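Local coordinates for EGF family domain-containing protein (Toxoplasma gondii, PDB 4Z80) that binds a RON2-like peptide and probably acts in host-cell invasion at the moving junction, at residues His25-Lys36 / Tyr45-Val56. Numbering follows the deposited sequence.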
loop_
_atom_site.group_PDB
_atom_site.type_symbol
_atom_site.label_atom_id
_atom_site.label_comp_id
_atom_site.label_asym_id
_atom_site.label_seq_id
_atom_site.Cartn_x
_atom_site.Cartn_y
_atom_site.Cartn_z
ATOM N N HIS A 25 -3.275 15.087 0.632
ATOM C CA HIS A 25 -2.464 13.909 0.356
ATOM C C HIS A 25 -1.071 14.168 0.908
ATOM O O HIS A 25 -0.120 14.480 0.176
ATOM C CB HIS A 25 -2.436 13.609 -1.141
ATOM C CG HIS A 25 -1.876 12.266 -1.485
ATOM N ND1 HIS A 25 -2.417 11.092 -1.006
ATOM C CD2 HIS A 25 -0.849 11.905 -2.289
ATOM C CE1 HIS A 25 -1.738 10.068 -1.484
ATOM N NE2 HIS A 25 -0.782 10.533 -2.270
ATOM N N VAL A 26 -0.964 14.040 2.222
ATOM C CA VAL A 26 0.204 14.500 2.940
ATOM C C VAL A 26 1.097 13.346 3.368
ATOM O O VAL A 26 0.743 12.172 3.243
ATOM C CB VAL A 26 -0.197 15.314 4.185
ATOM C CG1 VAL A 26 -1.077 16.484 3.793
ATOM C CG2 VAL A 26 -0.920 14.447 5.204
ATOM N N ASP A 27 2.268 13.714 3.867
ATOM C CA ASP A 27 3.207 12.778 4.454
ATOM C C ASP A 27 3.071 12.888 5.955
ATOM O O ASP A 27 3.544 13.855 6.544
ATOM C CB ASP A 27 4.639 13.103 4.021
ATOM C CG ASP A 27 5.662 12.133 4.590
ATOM O OD1 ASP A 27 5.422 10.908 4.541
ATOM O OD2 ASP A 27 6.716 12.598 5.071
ATOM N N LEU A 28 2.387 11.936 6.574
ATOM C CA LEU A 28 2.236 11.978 8.016
ATOM C C LEU A 28 2.990 10.845 8.675
ATOM O O LEU A 28 3.300 9.820 8.055
ATOM C CB LEU A 28 0.759 11.939 8.418
ATOM C CG LEU A 28 -0.069 10.664 8.236
ATOM C CD1 LEU A 28 0.137 9.643 9.356
ATOM C CD2 LEU A 28 -1.548 11.025 8.155
ATOM N N ILE A 29 3.318 11.067 9.939
ATOM C CA ILE A 29 3.878 10.033 10.783
ATOM C C ILE A 29 3.054 9.994 12.068
ATOM O O ILE A 29 2.487 11.011 12.478
ATOM C CB ILE A 29 5.360 10.288 11.093
ATOM C CG1 ILE A 29 5.545 11.708 11.613
ATOM C CG2 ILE A 29 6.210 10.074 9.839
ATOM C CD1 ILE A 29 6.729 11.865 12.475
ATOM N N TRP A 30 2.975 8.826 12.694
ATOM C CA TRP A 30 2.167 8.667 13.905
ATOM C C TRP A 30 2.964 9.156 15.109
ATOM O O TRP A 30 4.142 8.837 15.253
ATOM C CB TRP A 30 1.730 7.203 14.093
ATOM C CG TRP A 30 1.043 6.641 12.888
ATOM C CD1 TRP A 30 1.527 5.680 12.043
ATOM C CD2 TRP A 30 -0.230 7.027 12.367
ATOM N NE1 TRP A 30 0.630 5.443 11.035
ATOM C CE2 TRP A 30 -0.462 6.249 11.213
ATOM C CE3 TRP A 30 -1.204 7.951 12.765
ATOM C CZ2 TRP A 30 -1.615 6.374 10.446
ATOM C CZ3 TRP A 30 -2.355 8.070 12.001
ATOM C CH2 TRP A 30 -2.552 7.282 10.858
ATOM N N ASP A 31 2.324 9.954 15.956
ATOM C CA ASP A 31 2.948 10.397 17.198
ATOM C C ASP A 31 1.887 10.917 18.158
ATOM O O ASP A 31 1.037 11.711 17.768
ATOM C CB ASP A 31 3.988 11.478 16.928
ATOM C CG ASP A 31 4.913 11.692 18.111
ATOM O OD1 ASP A 31 4.503 12.390 19.059
ATOM O OD2 ASP A 31 6.042 11.147 18.103
ATOM N N LYS A 32 1.938 10.483 19.412
ATOM C CA LYS A 32 0.894 10.871 20.359
ATOM C C LYS A 32 0.976 12.359 20.721
ATOM O O LYS A 32 0.034 12.906 21.289
ATOM C CB LYS A 32 0.955 10.002 21.621
ATOM C CG LYS A 32 2.230 10.098 22.425
ATOM C CD LYS A 32 2.179 9.133 23.600
ATOM C CE LYS A 32 3.524 9.017 24.286
ATOM N NZ LYS A 32 4.037 10.341 24.729
ATOM N N ASP A 33 2.079 13.016 20.365
ATOM C CA ASP A 33 2.227 14.459 20.573
ATOM C C ASP A 33 2.031 15.256 19.280
ATOM O O ASP A 33 2.251 16.468 19.248
ATOM C CB ASP A 33 3.602 14.776 21.162
ATOM C CG ASP A 33 3.768 14.250 22.577
ATOM O OD1 ASP A 33 2.758 14.156 23.306
ATOM O OD2 ASP A 33 4.913 13.933 22.959
ATOM N N GLY A 34 1.623 14.580 18.211
ATOM C CA GLY A 34 1.345 15.264 16.961
ATOM C C GLY A 34 0.190 16.238 17.119
ATOM O O GLY A 34 -0.716 16.002 17.912
ATOM N N THR A 35 0.212 17.326 16.359
ATOM C CA THR A 35 -0.806 18.366 16.495
ATOM C C THR A 35 -2.083 18.068 15.707
ATOM O O THR A 35 -3.106 18.720 15.910
ATOM C CB THR A 35 -0.257 19.729 16.050
ATOM O OG1 THR A 35 0.146 19.660 14.677
ATOM C CG2 THR A 35 0.941 20.129 16.919
ATOM N N LYS A 36 -2.030 17.077 14.820
ATOM C CA LYS A 36 -3.196 16.673 14.039
ATOM C C LYS A 36 -3.931 15.535 14.731
ATOM O O LYS A 36 -3.302 14.650 15.305
ATOM C CB LYS A 36 -2.785 16.232 12.631
ATOM C CG LYS A 36 -1.913 17.230 11.891
ATOM C CD LYS A 36 -2.618 18.559 11.685
ATOM C CE LYS A 36 -1.706 19.540 10.976
ATOM N NZ LYS A 36 -2.349 20.859 10.763
ATOM N N TYR A 45 -6.887 9.223 16.808
ATOM C CA TYR A 45 -5.581 9.099 16.176
ATOM C C TYR A 45 -4.849 10.426 16.215
ATOM O O TYR A 45 -5.460 11.472 16.021
ATOM C CB TYR A 45 -5.743 8.630 14.734
ATOM C CG TYR A 45 -6.388 7.274 14.624
ATOM C CD1 TYR A 45 -7.769 7.138 14.605
ATOM C CD2 TYR A 45 -5.614 6.124 14.553
ATOM C CE1 TYR A 45 -8.356 5.894 14.515
ATOM C CE2 TYR A 45 -6.192 4.881 14.461
ATOM C CZ TYR A 45 -7.562 4.770 14.440
ATOM O OH TYR A 45 -8.150 3.531 14.352
ATOM N N ARG A 46 -3.546 10.373 16.460
ATOM C CA ARG A 46 -2.714 11.567 16.523
ATOM C C ARG A 46 -1.545 11.456 15.554
ATOM O O ARG A 46 -0.881 10.425 15.496
ATOM C CB ARG A 46 -2.186 11.775 17.943
ATOM C CG ARG A 46 -3.273 11.833 19.002
ATOM C CD ARG A 46 -3.822 13.226 19.110
ATOM N NE ARG A 46 -2.930 14.073 19.897
ATOM C CZ ARG A 46 -2.815 15.392 19.761
ATOM N NH1 ARG A 46 -1.968 16.061 20.532
ATOM N NH2 ARG A 46 -3.526 16.042 18.846
ATOM N N TRP A 47 -1.280 12.521 14.811
ATOM C CA TRP A 47 -0.168 12.494 13.872
ATOM C C TRP A 47 0.456 13.859 13.618
ATOM O O TRP A 47 -0.084 14.907 13.986
ATOM C CB TRP A 47 -0.624 11.867 12.547
ATOM C CG TRP A 47 -1.611 12.666 11.707
ATOM C CD1 TRP A 47 -1.313 13.577 10.724
ATOM C CD2 TRP A 47 -3.044 12.594 11.756
ATOM N NE1 TRP A 47 -2.470 14.066 10.163
ATOM C CE2 TRP A 47 -3.543 13.479 10.779
ATOM C CE3 TRP A 47 -3.952 11.858 12.524
ATOM C CZ2 TRP A 47 -4.906 13.661 10.563
ATOM C CZ3 TRP A 47 -5.311 12.039 12.304
ATOM C CH2 TRP A 47 -5.774 12.934 11.333
ATOM N N THR A 48 1.639 13.812 13.015
ATOM C CA THR A 48 2.340 14.986 12.532
ATOM C C THR A 48 2.358 14.963 11.016
ATOM O O THR A 48 2.625 13.931 10.406
ATOM C CB THR A 48 3.789 15.037 13.063
ATOM O OG1 THR A 48 3.775 15.350 14.460
ATOM C CG2 THR A 48 4.620 16.084 12.319
ATOM N N GLU A 49 2.095 16.111 10.413
ATOM C CA GLU A 49 2.181 16.262 8.972
ATOM C C GLU A 49 3.541 16.854 8.624
ATOM O O GLU A 49 3.820 18.004 8.950
ATOM C CB GLU A 49 1.043 17.146 8.481
ATOM C CG GLU A 49 1.036 17.438 7.016
ATOM C CD GLU A 49 -0.105 18.362 6.638
ATOM O OE1 GLU A 49 -1.261 18.081 7.054
ATOM O OE2 GLU A 49 0.158 19.376 5.941
ATOM N N ARG A 50 4.386 16.057 7.977
ATOM C CA ARG A 50 5.752 16.474 7.658
ATOM C C ARG A 50 5.789 17.371 6.429
ATOM O O ARG A 50 6.552 18.339 6.368
ATOM C CB ARG A 50 6.647 15.251 7.436
ATOM C CG ARG A 50 6.736 14.366 8.658
ATOM C CD ARG A 50 8.017 13.545 8.680
ATOM N NE ARG A 50 8.116 12.624 7.547
ATOM C CZ ARG A 50 9.125 11.780 7.365
ATOM N NH1 ARG A 50 9.140 10.984 6.302
ATOM N NH2 ARG A 50 10.114 11.736 8.249
ATOM N N LYS A 51 4.958 17.044 5.448
ATOM C CA LYS A 51 4.847 17.859 4.250
ATOM C C LYS A 51 3.543 17.559 3.538
ATOM O O LYS A 51 2.923 16.523 3.766
ATOM C CB LYS A 51 6.034 17.624 3.303
ATOM C CG LYS A 51 6.006 16.309 2.526
ATOM C CD LYS A 51 7.178 16.176 1.537
ATOM C CE LYS A 51 7.209 17.273 0.455
ATOM N NZ LYS A 51 6.201 17.088 -0.640
ATOM N N SER A 52 3.128 18.469 2.670
ATOM C CA SER A 52 1.951 18.245 1.845
ATOM C C SER A 52 2.377 17.886 0.424
ATOM O O SER A 52 3.575 17.770 0.135
ATOM C CB SER A 52 1.064 19.485 1.856
ATOM O OG SER A 52 1.711 20.573 1.227
ATOM N N ASN A 53 1.396 17.685 -0.451
ATOM C CA ASN A 53 1.660 17.491 -1.872
ATOM C C ASN A 53 2.588 16.310 -2.162
ATOM O O ASN A 53 3.501 16.406 -2.992
ATOM C CB ASN A 53 2.252 18.771 -2.463
ATOM C CG ASN A 53 2.199 18.800 -3.982
ATOM O OD1 ASN A 53 1.250 18.310 -4.593
ATOM N ND2 ASN A 53 3.231 19.373 -4.602
ATOM N N VAL A 54 2.371 15.201 -1.462
ATOM C CA VAL A 54 3.095 13.963 -1.752
ATOM C C VAL A 54 2.726 13.490 -3.157
ATOM O O VAL A 54 1.589 13.652 -3.595
ATOM C CB VAL A 54 2.770 12.865 -0.705
ATOM C CG1 VAL A 54 3.358 11.504 -1.102
ATOM C CG2 VAL A 54 3.292 13.280 0.660
ATOM N N GLY A 55 3.680 12.900 -3.872
ATOM C CA GLY A 55 3.403 12.401 -5.210
ATOM C C GLY A 55 2.276 11.370 -5.236
ATOM O O GLY A 55 2.244 10.460 -4.410
ATOM N N VAL A 56 1.356 11.514 -6.185
ATOM C CA VAL A 56 0.207 10.612 -6.314
ATOM C C VAL A 56 0.538 9.389 -7.180
ATOM O O VAL A 56 0.230 8.251 -6.821
ATOM C CB VAL A 56 -1.017 11.372 -6.901
ATOM C CG1 VAL A 56 -2.156 10.423 -7.314
ATOM C CG2 VAL A 56 -1.514 12.398 -5.901
HETATM O O HOH W 1 1.146 8.450 -3.046
HETATM O O HOH W 2 2.548 17.636 14.830
#
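The indole of Trp47 is sandwiched between Leu28 and Lys36. Leu28 CD2 lies over one face, 3.8 Å from the centroid of the five-membered ring, while Lys36 CB presses on the opposite face at 3.4 Å from that centroid; both are CH-pi contacts. Leucine brings a compact methyl, and lysine spends its aliphatic base on the ring while its ammonium leads away. Trp47 CG sits between its backbone N and carbonyl carbon (chi1 69°), which places the indole between Leu28 of strand 27-30 and Lys36 of strand 36-40. Leu28 also sends CD1 over a face of Trp30, whose edge meets Arg46 O in plane; outside the pair, Arg260 makes a cation-pi contact with Trp30.

Arg50 suits its place because its flat guanidinium rests one face on Ile29 CG2 while gripping Asp27 side-on. NE forms a salt bridge with Asp27 OD2 at 2.8 Å and NH1 reaches the same oxygen at 3.2 Å, the two planes standing 50° apart. The aspartate is buried, the arginine partly exposed; Ser61 binds Asp27 OD1 and Glu62 O takes a bond from Arg50 NH1, which should help hold both side chains. Histidine offers two ring nitrogens: His25 ND1 meets Cys95 N, and a water bridges NE2 to Gly55 O, which with Val54 O lies at the ring edge.

Thr48 and Ile29, beta-branched residues suited to strands, exchange two backbone bonds, Thr48 N reaching Ile29 O at 3.0 Å. Beyond the type I turn from Asp31 to Gly34, opened by an Asx turn in which Asp31 OD1 receives Asp33 N, Lys36 and Trp47 pair likewise. Residues 45-51 belong to strand 43-51, the central strand of a three-stranded antiparallel sheet of order 1-3-2, with 27-30 and 36-40 at its edges.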